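Local coordinates for protein flavin-dependent thymidylate synthase (Thermus thermophilus, PDB 6J61) that catalyses, as a ThyX-family enzyme, the FAD- and NADPH-dependent reductive methylation of dUMP to dTMP with methylenetetrahydrofolate as the methyl donor, at residues V64-H69 with H175-F180. Sequence-based numbering, arbitrary orientation.
With FAD (flavin-adenine dinucleotide), chain E.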
loop_
_atom_site.group_PDB
_atom_site.type_symbol
_atom_site.label_atom_id
_atom_site.label_comp_id
_atom_site.label_asym_id
_atom_site.label_seq_id
_atom_site.Cartn_x
_atom_site.Cartn_y
_atom_site.Cartn_z
ATOM N N VAL A 64 4.491 -8.535 -13.365
ATOM C CA VAL A 64 4.464 -9.992 -13.307
ATOM C C VAL A 64 3.860 -10.374 -11.956
ATOM O O VAL A 64 4.257 -9.828 -10.929
ATOM C CB VAL A 64 5.890 -10.569 -13.433
ATOM C CG1 VAL A 64 5.901 -12.053 -13.076
ATOM C CG2 VAL A 64 6.407 -10.349 -14.855
ATOM N N VAL A 65 2.898 -11.293 -11.942
ATOM C CA VAL A 65 2.265 -11.681 -10.678
ATOM C C VAL A 65 2.157 -13.189 -10.471
ATOM O O VAL A 65 1.918 -13.941 -11.405
ATOM C CB VAL A 65 0.840 -11.055 -10.556
ATOM C CG1 VAL A 65 0.192 -11.437 -9.227
ATOM C CG2 VAL A 65 0.927 -9.547 -10.672
ATOM N N PHE A 66 2.356 -13.617 -9.229
ATOM C CA PHE A 66 2.260 -15.028 -8.857
ATOM C C PHE A 66 1.184 -15.198 -7.784
ATOM O O PHE A 66 1.005 -14.338 -6.916
ATOM C CB PHE A 66 3.603 -15.558 -8.318
ATOM C CG PHE A 66 4.655 -15.743 -9.373
ATOM C CD1 PHE A 66 5.255 -14.645 -9.989
ATOM C CD2 PHE A 66 5.034 -17.019 -9.777
ATOM C CE1 PHE A 66 6.216 -14.820 -10.994
ATOM C CE2 PHE A 66 5.992 -17.198 -10.782
ATOM C CZ PHE A 66 6.582 -16.103 -11.388
ATOM N N LYS A 67 0.464 -16.310 -7.857
ATOM C CA LYS A 67 -0.592 -16.619 -6.905
ATOM C C LYS A 67 -0.364 -18.041 -6.402
ATOM O O LYS A 67 -0.364 -18.984 -7.184
ATOM C CB LYS A 67 -1.958 -16.481 -7.586
ATOM C CG LYS A 67 -3.142 -16.724 -6.666
ATOM C CD LYS A 67 -4.431 -16.063 -7.173
ATOM C CE LYS A 67 -4.894 -16.613 -8.526
ATOM N NZ LYS A 67 -6.225 -16.060 -8.929
ATOM N N PHE A 68 -0.153 -18.191 -5.099
ATOM C CA PHE A 68 0.098 -19.510 -4.530
ATOM C C PHE A 68 -0.965 -20.012 -3.555
ATOM O O PHE A 68 -1.751 -19.240 -3.003
ATOM C CB PHE A 68 1.446 -19.541 -3.790
ATOM C CG PHE A 68 2.630 -19.143 -4.637
ATOM C CD1 PHE A 68 2.935 -17.803 -4.850
ATOM C CD2 PHE A 68 3.465 -20.113 -5.188
ATOM C CE1 PHE A 68 4.052 -17.434 -5.592
ATOM C CE2 PHE A 68 4.589 -19.744 -5.934
ATOM C CZ PHE A 68 4.879 -18.402 -6.133
ATOM N N HIS A 69 -0.955 -21.326 -3.355
ATOM C CA HIS A 69 -1.837 -22.022 -2.429
ATOM C C HIS A 69 -0.816 -22.545 -1.419
ATOM O O HIS A 69 -0.001 -23.417 -1.737
ATOM C CB HIS A 69 -2.545 -23.177 -3.148
ATOM C CG HIS A 69 -3.455 -23.985 -2.269
ATOM N ND1 HIS A 69 -4.168 -25.068 -2.737
ATOM C CD2 HIS A 69 -3.765 -23.873 -0.956
ATOM C CE1 HIS A 69 -4.876 -25.588 -1.751
ATOM N NE2 HIS A 69 -4.650 -24.881 -0.658
ATOM N N HIS A 175 8.208 -8.017 -8.050
ATOM C CA HIS A 175 9.015 -7.051 -7.324
ATOM C C HIS A 175 8.929 -7.279 -5.811
ATOM O O HIS A 175 9.945 -7.362 -5.119
ATOM C CB HIS A 175 8.545 -5.645 -7.672
ATOM C CG HIS A 175 9.076 -4.585 -6.761
ATOM N ND1 HIS A 175 10.390 -4.554 -6.341
ATOM C CD2 HIS A 175 8.480 -3.497 -6.221
ATOM C CE1 HIS A 175 10.578 -3.490 -5.580
ATOM N NE2 HIS A 175 9.435 -2.833 -5.493
ATOM N N ASN A 176 7.709 -7.393 -5.302
ATOM C CA ASN A 176 7.499 -7.614 -3.879
ATOM C C ASN A 176 7.768 -9.050 -3.454
ATOM O O ASN A 176 8.020 -9.327 -2.279
ATOM C CB ASN A 176 6.081 -7.188 -3.494
ATOM C CG ASN A 176 5.942 -5.681 -3.439
ATOM O OD1 ASN A 176 6.531 -5.039 -2.583
ATOM N ND2 ASN A 176 5.187 -5.108 -4.370
ATOM N N LEU A 177 7.720 -9.971 -4.405
ATOM C CA LEU A 177 7.992 -11.353 -4.080
ATOM C C LEU A 177 9.501 -11.469 -3.899
ATOM O O LEU A 177 9.966 -12.202 -3.041
ATOM C CB LEU A 177 7.481 -12.271 -5.200
ATOM C CG LEU A 177 7.621 -13.788 -5.034
ATOM C CD1 LEU A 177 7.050 -14.234 -3.697
ATOM C CD2 LEU A 177 6.916 -14.483 -6.185
ATOM N N PHE A 178 10.270 -10.737 -4.700
ATOM C CA PHE A 178 11.730 -10.764 -4.568
ATOM C C PHE A 178 12.114 -10.204 -3.201
ATOM O O PHE A 178 13.036 -10.697 -2.540
ATOM C CB PHE A 178 12.405 -9.920 -5.656
ATOM C CG PHE A 178 12.581 -10.636 -6.971
ATOM C CD1 PHE A 178 12.941 -11.969 -7.009
ATOM C CD2 PHE A 178 12.425 -9.953 -8.175
ATOM C CE1 PHE A 178 13.146 -12.620 -8.228
ATOM C CE2 PHE A 178 12.631 -10.591 -9.393
ATOM C CZ PHE A 178 12.993 -11.929 -9.420
ATOM N N HIS A 179 11.403 -9.157 -2.796
ATOM C CA HIS A 179 11.618 -8.527 -1.506
ATOM C C HIS A 179 11.412 -9.601 -0.429
ATOM O O HIS A 179 12.244 -9.786 0.460
ATOM C CB HIS A 179 10.608 -7.396 -1.321
ATOM C CG HIS A 179 10.759 -6.646 -0.035
ATOM N ND1 HIS A 179 11.808 -5.783 0.205
ATOM C CD2 HIS A 179 9.984 -6.612 1.075
ATOM C CE1 HIS A 179 11.669 -5.248 1.405
ATOM N NE2 HIS A 179 10.571 -5.734 1.955
ATOM N N PHE A 180 10.293 -10.308 -0.534
ATOM C CA PHE A 180 9.927 -11.376 0.397
ATOM C C PHE A 180 11.028 -12.430 0.491
ATOM O O PHE A 180 11.407 -12.874 1.581
ATOM C CB PHE A 180 8.621 -12.037 -0.073
ATOM C CG PHE A 180 8.243 -13.264 0.705
ATOM C CD1 PHE A 180 7.743 -13.162 1.991
ATOM C CD2 PHE A 180 8.402 -14.522 0.153
ATOM C CE1 PHE A 180 7.406 -14.292 2.717
ATOM C CE2 PHE A 180 8.069 -15.655 0.872
ATOM C CZ PHE A 180 7.568 -15.537 2.159
HETATM P PA FAD E . 6.859 3.592 -3.415
HETATM O O1A FAD E . 5.890 3.965 -4.476
HETATM O O2A FAD E . 6.729 4.638 -2.185
HETATM O O5B FAD E . 6.510 2.116 -2.912
HETATM C C5B FAD E . 7.541 1.666 -2.036
HETATM C C4B FAD E . 7.423 0.147 -1.911
HETATM O O4B FAD E . 6.126 -0.201 -1.362
HETATM C C3B FAD E . 7.522 -0.519 -3.271
HETATM O O3B FAD E . 8.864 -0.846 -3.627
HETATM C C2B FAD E . 6.626 -1.738 -3.121
HETATM O O2B FAD E . 7.373 -2.820 -2.558
HETATM C C1B FAD E . 5.496 -1.233 -2.183
HETATM N N9A FAD E . 4.319 -0.676 -2.915
HETATM C C8A FAD E . 3.842 0.613 -2.847
HETATM N N7A FAD E . 2.799 0.761 -3.603
HETATM C C5A FAD E . 2.519 -0.408 -4.212
HETATM C C6A FAD E . 1.521 -0.849 -5.125
HETATM N N6A FAD E . 0.551 0.033 -5.574
HETATM N N1A FAD E . 1.541 -2.146 -5.547
HETATM C C2A FAD E . 2.477 -3.011 -5.120
HETATM N N3A FAD E . 3.433 -2.633 -4.259
HETATM C C4A FAD E . 3.491 -1.358 -3.785
HETATM N N1 FAD E . 8.884 5.050 -13.611
HETATM C C2 FAD E . 8.200 5.105 -14.761
HETATM O O2 FAD E . 6.976 5.168 -14.709
HETATM N N3 FAD E . 8.803 5.095 -15.981
HETATM C C4 FAD E . 10.173 5.022 -16.122
HETATM O O4 FAD E . 10.695 5.014 -17.223
HETATM C C4X FAD E . 10.988 4.952 -14.871
HETATM N N5 FAD E . 12.316 4.872 -14.871
HETATM C C5X FAD E . 13.035 4.808 -13.717
HETATM C C6 FAD E . 14.469 4.719 -13.770
HETATM C C7 FAD E . 15.218 4.654 -12.598
HETATM C C7M FAD E . 16.726 4.562 -12.709
HETATM C C8 FAD E . 14.570 4.676 -11.317
HETATM C C8M FAD E . 15.373 4.607 -10.034
HETATM C C9 FAD E . 13.167 4.765 -11.233
HETATM C C9A FAD E . 12.368 4.830 -12.424
HETATM N N10 FAD E . 10.939 4.917 -12.380
HETATM C C10 FAD E . 10.228 4.975 -13.578
HETATM C "C1'" FAD E . 10.188 4.957 -11.113
HETATM C "C2'" FAD E . 9.955 3.567 -10.498
HETATM O "O2'" FAD E . 9.455 2.660 -11.483
HETATM C "C3'" FAD E . 8.966 3.691 -9.307
HETATM O "O3'" FAD E . 7.663 4.084 -9.764
HETATM C "C4'" FAD E . 9.469 4.724 -8.261
HETATM O "O4'" FAD E . 10.904 4.675 -8.147
HETATM C "C5'" FAD E . 8.855 4.417 -6.903
HETATM O "O5'" FAD E . 9.606 3.358 -6.309
HETATM P P FAD E . 8.696 2.623 -5.224
HETATM O O1P FAD E . 7.443 2.143 -5.868
HETATM O O2P FAD E . 9.532 1.383 -4.648
HETATM O O3P FAD E . 8.398 3.672 -3.990
#
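His-175 NE2 and the ribose hydroxyl O3B of FAD are hydrogen-bonded at 2.8 Å, nearly straight at 161°, with the hydroxyl at the edge of the imidazole and in its plane. The ring reaches the cofactor because CG stands anti to the backbone N (chi1 167°). Next along, Asn-176 ND2 gives a hydrogen bond to adenine N3A at 3.0 Å, bent to 137°; OD1 of the same amide also faces the neighbouring hydroxyl O2B, at a separation so short that the detail there is doubtful. Asp-173 OD2 takes a further hydrogen bond from ND2, consistent with the amide nitrogen, rather than the oxygen, facing N3A. Replacing His-175 by an alanine would probably leave O3B without its partner on this side and the ribose less firmly placed. Both residues lie in the first turn of helix 174-184, which directly follows strand 165-173; that strand pairs antiparallel with strand 65-73 in the central sheet of the ThyX fold, and the helix sets Leu-177 against one face of the sheet. FAD sites in this homotetramer are each built from three subunits, and Thr-85 and Arg-84 of the third subunit and Glu-90 of the second also bond to FAD. On the sheet side of the helix, Leu-177 touches strand 65-73 through its CD2 methyl, CG anti to the backbone N extending the branch toward the phenylalanines. CD2 lies 4.1 Å from Phe-66 CB, meeting that ring obliquely, and 4.2 Å from Phe-68 CE1, at the edge of the second ring. Both phenylalanines point toward the helix from alternate positions of the strand, and Ile-200 and Val-204 of helix 191-207 also pack on Leu-177.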